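Local coordinates for anthranilate-CoA ligase (Stigmatella aurantiaca, PDB 4WV3), which belongs to the ANL superfamily of AMP-binding enzymes, built from a large N-terminal part and a smaller C-terminal domain, at residues 183-188 with 372-377; 258-263 with 285-290; 434-439 with 474-479. All blocks are in the same frame, centred on the assembly; numbering follows the deposited sequence.

Contact 1 of 3, residues 183-188 with 372-377; sequences KGIPHA and TAALSY
The chain at 372-377, which has no regular secondary structure, runs roughly antiparallel to strand 183-188, their end-to-end directions 146° apart. It comes closest where I185 CA and Y377 CA are 5.1 Å apart, yet no clear direct hydrogen bond joins the two segments; G184 pairs with W378 just beyond, and a water bridges them, donating to P186 O and accepting from L375 N at 2.8 Å. Strand 183-188 has its regular partner in strand 169-175, and the turn between those two strands is the glycine-rich loop characteristic of ANL enzymes. The side chain of I185 is about 5 Å from the bound 5'-O-[(S)-[(2-aminobenzoyl)oxy](hydroxy)phosphoryl]adenosine.

Y377 has the largest share of the contact. Its ring and the K183 chain lie alongside each other, pointing the same way. K183 bends at its third and fourth torsions and sets CD over one face of the ring, 4.0 Å from the Y377 centroid, a CH-pi contact only 19° off the normal. At the ring's edge sit G184 O and I185, whose CG1 is 3.7 Å from Y377 CD1. A hydrogen bond from OH to E321 holds the tip in place, while K183 over one face, I185 at the edge and F388, which meets the ring edge-to-face, limit its turning.

Farther along, A374 turns its methyl into the strand, where CB meets I185 CG2 at 4.1 Å and lies above one face of the H187 ring near the rim. P186 lays its CD against S376 O. The H187 nitrogens are both engaged, NE2 with T320 O and ND1 with D191 OD2; two such acceptors would favour a protonated imidazole. At the edge of that ring, near its plane, H187 CE1 is 3.1 Å from T372 O.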
# COMPACT_ATOMS: atom_id res chain seq x y z
N LYS A 183 -8.60 -10.98 2.74
CA LYS A 183 -9.40 -10.67 3.92
C LYS A 183 -9.98 -9.27 3.78
O LYS A 183 -9.27 -8.33 3.39
CB LYS A 183 -8.55 -10.75 5.18
CG LYS A 183 -7.84 -12.08 5.38
CD LYS A 183 -6.79 -11.99 6.48
CE LYS A 183 -5.80 -10.86 6.21
NZ LYS A 183 -5.17 -10.97 4.87
N GLY A 184 -11.26 -9.13 4.09
CA GLY A 184 -11.90 -7.83 4.07
C GLY A 184 -11.56 -7.03 5.31
O GLY A 184 -11.76 -7.49 6.43
N ILE A 185 -11.04 -5.82 5.11
CA ILE A 185 -10.65 -4.97 6.23
C ILE A 185 -11.47 -3.68 6.26
O ILE A 185 -11.28 -2.79 5.43
CB ILE A 185 -9.15 -4.63 6.17
CG1 ILE A 185 -8.33 -5.92 6.26
CG2 ILE A 185 -8.78 -3.67 7.30
CD1 ILE A 185 -6.84 -5.71 6.12
N PRO A 186 -12.42 -3.59 7.21
CA PRO A 186 -13.28 -2.41 7.37
C PRO A 186 -12.64 -1.34 8.25
O PRO A 186 -12.08 -1.65 9.30
CB PRO A 186 -14.52 -2.99 8.05
CG PRO A 186 -14.00 -4.13 8.85
CD PRO A 186 -12.82 -4.70 8.09
N HIS A 187 -12.74 -0.09 7.82
CA HIS A 187 -12.26 1.04 8.62
C HIS A 187 -13.37 2.05 8.86
O HIS A 187 -14.25 2.25 8.02
CB HIS A 187 -11.06 1.72 7.95
CG HIS A 187 -9.75 1.06 8.25
ND1 HIS A 187 -9.13 1.16 9.48
CD2 HIS A 187 -8.94 0.29 7.48
CE1 HIS A 187 -8.00 0.48 9.45
NE2 HIS A 187 -7.86 -0.05 8.25
N ALA A 188 -13.32 2.70 10.02
CA ALA A 188 -14.34 3.67 10.40
C ALA A 188 -13.98 5.06 9.90
O ALA A 188 -12.86 5.31 9.46
CB ALA A 188 -14.52 3.68 11.91
N THR A 372 -6.52 3.67 15.20
CA THR A 372 -6.86 3.65 13.78
C THR A 372 -6.96 2.22 13.26
O THR A 372 -7.29 1.99 12.10
CB THR A 372 -5.82 4.42 12.95
OG1 THR A 372 -4.58 3.72 12.96
CG2 THR A 372 -5.62 5.81 13.52
N ALA A 373 -6.68 1.26 14.14
CA ALA A 373 -6.73 -0.15 13.77
C ALA A 373 -8.17 -0.62 13.63
O ALA A 373 -9.06 -0.15 14.35
CB ALA A 373 -5.99 -0.99 14.80
N ALA A 374 -8.40 -1.54 12.71
CA ALA A 374 -9.73 -2.11 12.52
C ALA A 374 -10.13 -2.93 13.74
O ALA A 374 -9.29 -3.35 14.53
CB ALA A 374 -9.76 -2.97 11.26
N LEU A 375 -11.43 -3.14 13.90
CA LEU A 375 -11.95 -3.88 15.05
C LEU A 375 -11.90 -5.38 14.80
O LEU A 375 -11.65 -6.17 15.72
CB LEU A 375 -13.37 -3.42 15.37
CG LEU A 375 -13.68 -3.14 16.84
CD1 LEU A 375 -12.49 -2.47 17.51
CD2 LEU A 375 -14.92 -2.27 16.96
N SER A 376 -12.13 -5.77 13.55
CA SER A 376 -12.05 -7.16 13.12
C SER A 376 -12.06 -7.22 11.60
O SER A 376 -12.30 -6.21 10.94
CB SER A 376 -13.21 -7.97 13.69
OG SER A 376 -14.45 -7.54 13.15
N TYR A 377 -11.80 -8.40 11.05
CA TYR A 377 -11.90 -8.60 9.61
C TYR A 377 -13.36 -8.72 9.20
O TYR A 377 -14.24 -8.85 10.05
CB TYR A 377 -11.15 -9.86 9.17
CG TYR A 377 -9.64 -9.76 9.26
CD1 TYR A 377 -8.93 -8.91 8.42
CD2 TYR A 377 -8.93 -10.52 10.18
CE1 TYR A 377 -7.56 -8.82 8.50
CE2 TYR A 377 -7.55 -10.43 10.26
CZ TYR A 377 -6.87 -9.58 9.42
OH TYR A 377 -5.50 -9.49 9.50
O HOH W 1 -13.53 -2.78 12.02

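Contact 2 of 3, residues 258-263 with 285-290; sequences FKPTIF and SSLRLC
L287 fills the apolar centre, its two methyls parted between two residues of the other segment. CD2 lies 3.9 Å from F263 CB, and CD1 reaches P260 CG at 4.1 Å, the proline and leucine side chains running side by side. F263 has CG anti to its backbone N (chi1 -179°), which swings the ring away while CB stays against C290; SG of that cysteine sits at the edge of the F263 ring, near its plane. On the other face of the sheet I262 and L289 lie alongside each other, with I262 CD1 3.8 Å from L289 CB.

The backbones beneath are two neighbouring parallel strands of a beta-alpha-beta unit, I262 paired with L289 and F263 with C290. T261 O takes two donors where the strands begin: R288 N at 2.8 Å, nearly straight at 174° and on a lone pair, and L289 N at 3.3 Å, almost along the C=O axis. The next bond runs the other way, from F263 N to L289 O at 3.2 Å.

At the polar margin the R288 chain, extended from CG to NE, lays one guanidinium face on I262 CD1, with NE 3.9 Å from that methyl. Its NH2 forms a salt bridge with D210, which also accepts a hydrogen bond from T261 OG1, so one carboxylate ties both segments together; OG1 in turn accepts from R211 N. S286 OG lies 2.7 Å from P260 O.

Helix 248-258 packs over the face bearing F263 and C290, with I255 touching F263 and L287. In the large mixed sheet, strand 211-214 borders 262-265, strand 313-318 borders 289-292, and helix 267-274 lies on the connection between the two strands described here.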
# COMPACT_ATOMS: atom_id res chain seq x y z
N PHE A 258 3.64 17.21 -13.87
CA PHE A 258 2.73 17.74 -12.86
C PHE A 258 3.46 18.33 -11.65
O PHE A 258 2.84 19.00 -10.82
CB PHE A 258 1.73 16.67 -12.41
CG PHE A 258 0.82 16.22 -13.51
CD1 PHE A 258 -0.31 16.95 -13.84
CD2 PHE A 258 1.08 15.06 -14.22
CE1 PHE A 258 -1.16 16.54 -14.84
CE2 PHE A 258 0.24 14.64 -15.23
CZ PHE A 258 -0.88 15.38 -15.54
N LYS A 259 4.76 18.08 -11.57
CA LYS A 259 5.61 18.67 -10.53
C LYS A 259 5.11 18.49 -9.10
O LYS A 259 4.81 19.47 -8.42
CB LYS A 259 5.82 20.17 -10.82
CG LYS A 259 6.57 20.46 -12.10
CD LYS A 259 6.45 21.93 -12.48
CE LYS A 259 7.38 22.27 -13.64
NZ LYS A 259 7.20 21.34 -14.79
N PRO A 260 5.02 17.23 -8.63
CA PRO A 260 4.62 17.02 -7.24
C PRO A 260 5.80 17.25 -6.30
O PRO A 260 6.95 17.23 -6.75
CB PRO A 260 4.22 15.54 -7.22
CG PRO A 260 5.09 14.92 -8.26
CD PRO A 260 5.24 15.96 -9.34
N THR A 261 5.53 17.47 -5.02
CA THR A 261 6.58 17.71 -4.05
C THR A 261 6.85 16.47 -3.20
O THR A 261 7.91 16.34 -2.59
CB THR A 261 6.25 18.90 -3.13
OG1 THR A 261 5.00 18.65 -2.46
CG2 THR A 261 6.14 20.18 -3.94
N ILE A 262 5.87 15.57 -3.17
CA ILE A 262 5.98 14.33 -2.41
C ILE A 262 5.75 13.13 -3.33
O ILE A 262 4.80 13.11 -4.11
CB ILE A 262 4.96 14.28 -1.26
CG1 ILE A 262 5.00 15.57 -0.44
CG2 ILE A 262 5.22 13.07 -0.37
CD1 ILE A 262 6.32 15.82 0.26
N PHE A 263 6.63 12.14 -3.24
CA PHE A 263 6.52 10.96 -4.10
C PHE A 263 6.49 9.67 -3.29
O PHE A 263 7.40 9.40 -2.49
CB PHE A 263 7.67 10.93 -5.11
CG PHE A 263 7.63 9.75 -6.04
CD1 PHE A 263 6.52 9.53 -6.85
CD2 PHE A 263 8.70 8.87 -6.13
CE1 PHE A 263 6.48 8.44 -7.71
CE2 PHE A 263 8.66 7.79 -6.99
CZ PHE A 263 7.55 7.58 -7.78
N SER A 285 13.08 17.90 -9.75
CA SER A 285 13.45 18.98 -8.84
C SER A 285 12.31 19.44 -7.92
O SER A 285 12.55 20.00 -6.86
CB SER A 285 14.01 20.17 -9.62
OG SER A 285 13.04 20.70 -10.51
N SER A 286 11.07 19.20 -8.34
CA SER A 286 9.91 19.61 -7.55
C SER A 286 9.80 18.79 -6.26
O SER A 286 9.23 19.24 -5.27
CB SER A 286 8.63 19.50 -8.37
OG SER A 286 8.43 18.17 -8.82
N LEU A 287 10.36 17.58 -6.29
CA LEU A 287 10.37 16.70 -5.14
C LEU A 287 11.16 17.29 -3.98
O LEU A 287 12.29 17.74 -4.16
CB LEU A 287 10.95 15.34 -5.52
CG LEU A 287 9.99 14.16 -5.69
CD1 LEU A 287 8.71 14.59 -6.38
CD2 LEU A 287 10.66 13.04 -6.48
N ARG A 288 10.56 17.30 -2.79
CA ARG A 288 11.27 17.71 -1.59
C ARG A 288 11.41 16.52 -0.65
O ARG A 288 12.31 16.48 0.19
CB ARG A 288 10.55 18.88 -0.89
CG ARG A 288 9.26 18.50 -0.18
CD ARG A 288 8.63 19.71 0.50
NE ARG A 288 7.43 19.38 1.25
CZ ARG A 288 7.42 19.10 2.55
NH1 ARG A 288 8.54 19.12 3.25
NH2 ARG A 288 6.27 18.81 3.16
N LEU A 289 10.52 15.55 -0.80
CA LEU A 289 10.54 14.34 -0.00
C LEU A 289 9.99 13.15 -0.78
O LEU A 289 9.11 13.31 -1.64
CB LEU A 289 9.73 14.52 1.28
CG LEU A 289 10.43 15.18 2.47
CD1 LEU A 289 9.47 15.28 3.65
CD2 LEU A 289 11.68 14.41 2.85
N CYS A 290 10.50 11.97 -0.48
CA CYS A 290 9.98 10.74 -1.05
C CYS A 290 9.62 9.77 0.07
O CYS A 290 10.21 9.80 1.15
CB CYS A 290 11.00 10.10 -2.00
SG CYS A 290 11.26 11.02 -3.53

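Contact 3 of 3, residues 434-439 with 474-479; sequences IQHPAV and RQITDH
H436 decides this contact, reaching from the turn between helix 426-433 and strand 439-448 to helix 470-483 in the C-terminal domain. Its CG is anti to the backbone N (chi1 -167°), which projects the imidazole toward the helix. There NE2 donates to Q475 OE1 at 3.0 Å, with an N-H...O angle of 152°; the oxygen lies in the plane of the ring and offers a lone pair. ND1 is taken up on the near side, accepting from A438 N at 3.1 Å. Donor at one nitrogen and acceptor at the other, the ring is consistent with a neutral imidazole protonated at NE2, its rotation fixed from both ends. Q475 meets it with an extended chain crossing at about a right angle, the amide and ring planes 35° apart. I476 CG1 lies over one face of the H436 ring, and P437 CD over the opposite one. The type I turn from H436 to V439 is closed by V439 N to H436 O.

One helical turn on, H479 also has CG anti to its backbone N, carrying its ring to Q435. Q435 OE1 approaches the ring at its edge, 3.2 Å from H479 CE1, while H479 NE2 is hydrogen-bonded to T432 O in the last turn of helix 426-433.

Deeper in, V439 CG2 meets I476 CD1 at 4.3 Å, and both side chains rest on I460 of strand 454-462. L472, one turn earlier in helix 470-483, touches H436 and A438, whereas I434 and Q435 contact A300 of helix 299-309.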
# COMPACT_ATOMS: atom_id res chain seq x y z
N ILE A 434 21.56 -6.75 -2.73
CA ILE A 434 21.22 -5.60 -3.56
C ILE A 434 22.33 -4.54 -3.55
O ILE A 434 22.32 -3.61 -4.35
CB ILE A 434 19.88 -4.97 -3.13
CG1 ILE A 434 19.21 -4.27 -4.32
CG2 ILE A 434 20.07 -4.03 -1.95
CD1 ILE A 434 17.82 -3.76 -4.02
N GLN A 435 23.29 -4.69 -2.63
CA GLN A 435 24.44 -3.79 -2.58
C GLN A 435 25.31 -3.94 -3.83
O GLN A 435 25.93 -2.97 -4.27
CB GLN A 435 25.28 -4.05 -1.33
CG GLN A 435 24.61 -3.62 -0.03
CD GLN A 435 25.45 -3.93 1.19
OE1 GLN A 435 26.44 -4.67 1.11
NE2 GLN A 435 25.07 -3.37 2.33
N HIS A 436 25.34 -5.14 -4.39
CA HIS A 436 26.07 -5.37 -5.63
C HIS A 436 25.38 -4.64 -6.78
O HIS A 436 24.18 -4.79 -6.98
CB HIS A 436 26.17 -6.87 -5.94
CG HIS A 436 27.16 -7.20 -7.01
ND1 HIS A 436 26.91 -6.98 -8.34
CD2 HIS A 436 28.41 -7.72 -6.94
CE1 HIS A 436 27.96 -7.36 -9.05
NE2 HIS A 436 28.88 -7.82 -8.22
N PRO A 437 26.15 -3.84 -7.54
CA PRO A 437 25.62 -2.93 -8.56
C PRO A 437 24.94 -3.62 -9.74
O PRO A 437 24.27 -2.95 -10.52
CB PRO A 437 26.87 -2.18 -9.04
CG PRO A 437 28.00 -3.12 -8.75
CD PRO A 437 27.62 -3.80 -7.47
N ALA A 438 25.10 -4.93 -9.86
CA ALA A 438 24.51 -5.67 -10.97
C ALA A 438 23.11 -6.18 -10.62
O ALA A 438 22.34 -6.57 -11.50
CB ALA A 438 25.40 -6.83 -11.38
N VAL A 439 22.78 -6.16 -9.33
CA VAL A 439 21.49 -6.64 -8.86
C VAL A 439 20.46 -5.52 -8.80
O VAL A 439 20.67 -4.51 -8.12
CB VAL A 439 21.61 -7.27 -7.46
CG1 VAL A 439 20.25 -7.74 -6.97
CG2 VAL A 439 22.60 -8.42 -7.49
N ARG A 474 30.76 -15.42 -8.75
CA ARG A 474 31.88 -15.36 -7.82
C ARG A 474 31.88 -14.06 -7.02
O ARG A 474 32.14 -14.06 -5.82
CB ARG A 474 33.20 -15.54 -8.57
CG ARG A 474 34.44 -15.45 -7.71
CD ARG A 474 35.68 -15.87 -8.49
NE ARG A 474 35.76 -15.20 -9.78
CZ ARG A 474 36.03 -15.81 -10.93
NH1 ARG A 474 36.26 -17.12 -10.95
NH2 ARG A 474 36.09 -15.12 -12.06
N GLN A 475 31.58 -12.95 -7.70
CA GLN A 475 31.52 -11.64 -7.04
C GLN A 475 30.42 -11.60 -5.99
O GLN A 475 30.64 -11.14 -4.87
CB GLN A 475 31.31 -10.53 -8.07
CG GLN A 475 32.49 -10.30 -9.01
CD GLN A 475 32.23 -9.19 -10.00
OE1 GLN A 475 31.37 -8.34 -9.79
NE2 GLN A 475 32.98 -9.19 -11.10
N ILE A 476 29.23 -12.06 -6.37
CA ILE A 476 28.10 -12.10 -5.45
C ILE A 476 28.39 -13.05 -4.29
O ILE A 476 28.04 -12.77 -3.14
CB ILE A 476 26.81 -12.54 -6.18
CG1 ILE A 476 26.41 -11.49 -7.22
CG2 ILE A 476 25.67 -12.74 -5.19
CD1 ILE A 476 25.13 -11.82 -7.96
N THR A 477 29.04 -14.17 -4.60
CA THR A 477 29.41 -15.14 -3.58
C THR A 477 30.40 -14.55 -2.58
O THR A 477 30.22 -14.68 -1.37
CB THR A 477 30.03 -16.41 -4.21
OG1 THR A 477 29.09 -17.00 -5.11
CG2 THR A 477 30.41 -17.42 -3.14
N ASP A 478 31.45 -13.91 -3.09
CA ASP A 478 32.47 -13.31 -2.23
C ASP A 478 31.92 -12.12 -1.45
O ASP A 478 32.41 -11.81 -0.36
CB ASP A 478 33.68 -12.88 -3.06
CG ASP A 478 34.37 -14.05 -3.74
OD1 ASP A 478 34.15 -15.20 -3.30
OD2 ASP A 478 35.13 -13.82 -4.70
N HIS A 479 30.90 -11.47 -2.00
CA HIS A 479 30.26 -10.34 -1.33
C HIS A 479 29.46 -10.81 -0.12
O HIS A 479 29.39 -10.13 0.90
CB HIS A 479 29.36 -9.59 -2.31
CG HIS A 479 28.59 -8.47 -1.68
ND1 HIS A 479 29.21 -7.39 -1.08
CD2 HIS A 479 27.26 -8.26 -1.56
CE1 HIS A 479 28.28 -6.56 -0.62
NE2 HIS A 479 27.09 -7.07 -0.89

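Followed from the N terminus, the chain first opens contact 1 at 183-188, beside the ligand, and closes it only at 372-377, after 183 intervening residues. Contact 2 lies wholly within that long excursion: a short loop from 258-263 to 285-290, joining neighbouring strands of the mixed sheet through a beta-alpha-beta unit. The two centres are 31 Å apart, on opposite sides of the middle of the chain. Contact 3 follows in series and crosses neither. It ties the turn at 434-439 to helix 470-483 in the C-terminal domain, its nearest atoms about 15 Å from contact 2 and about 26 Å from contact 1.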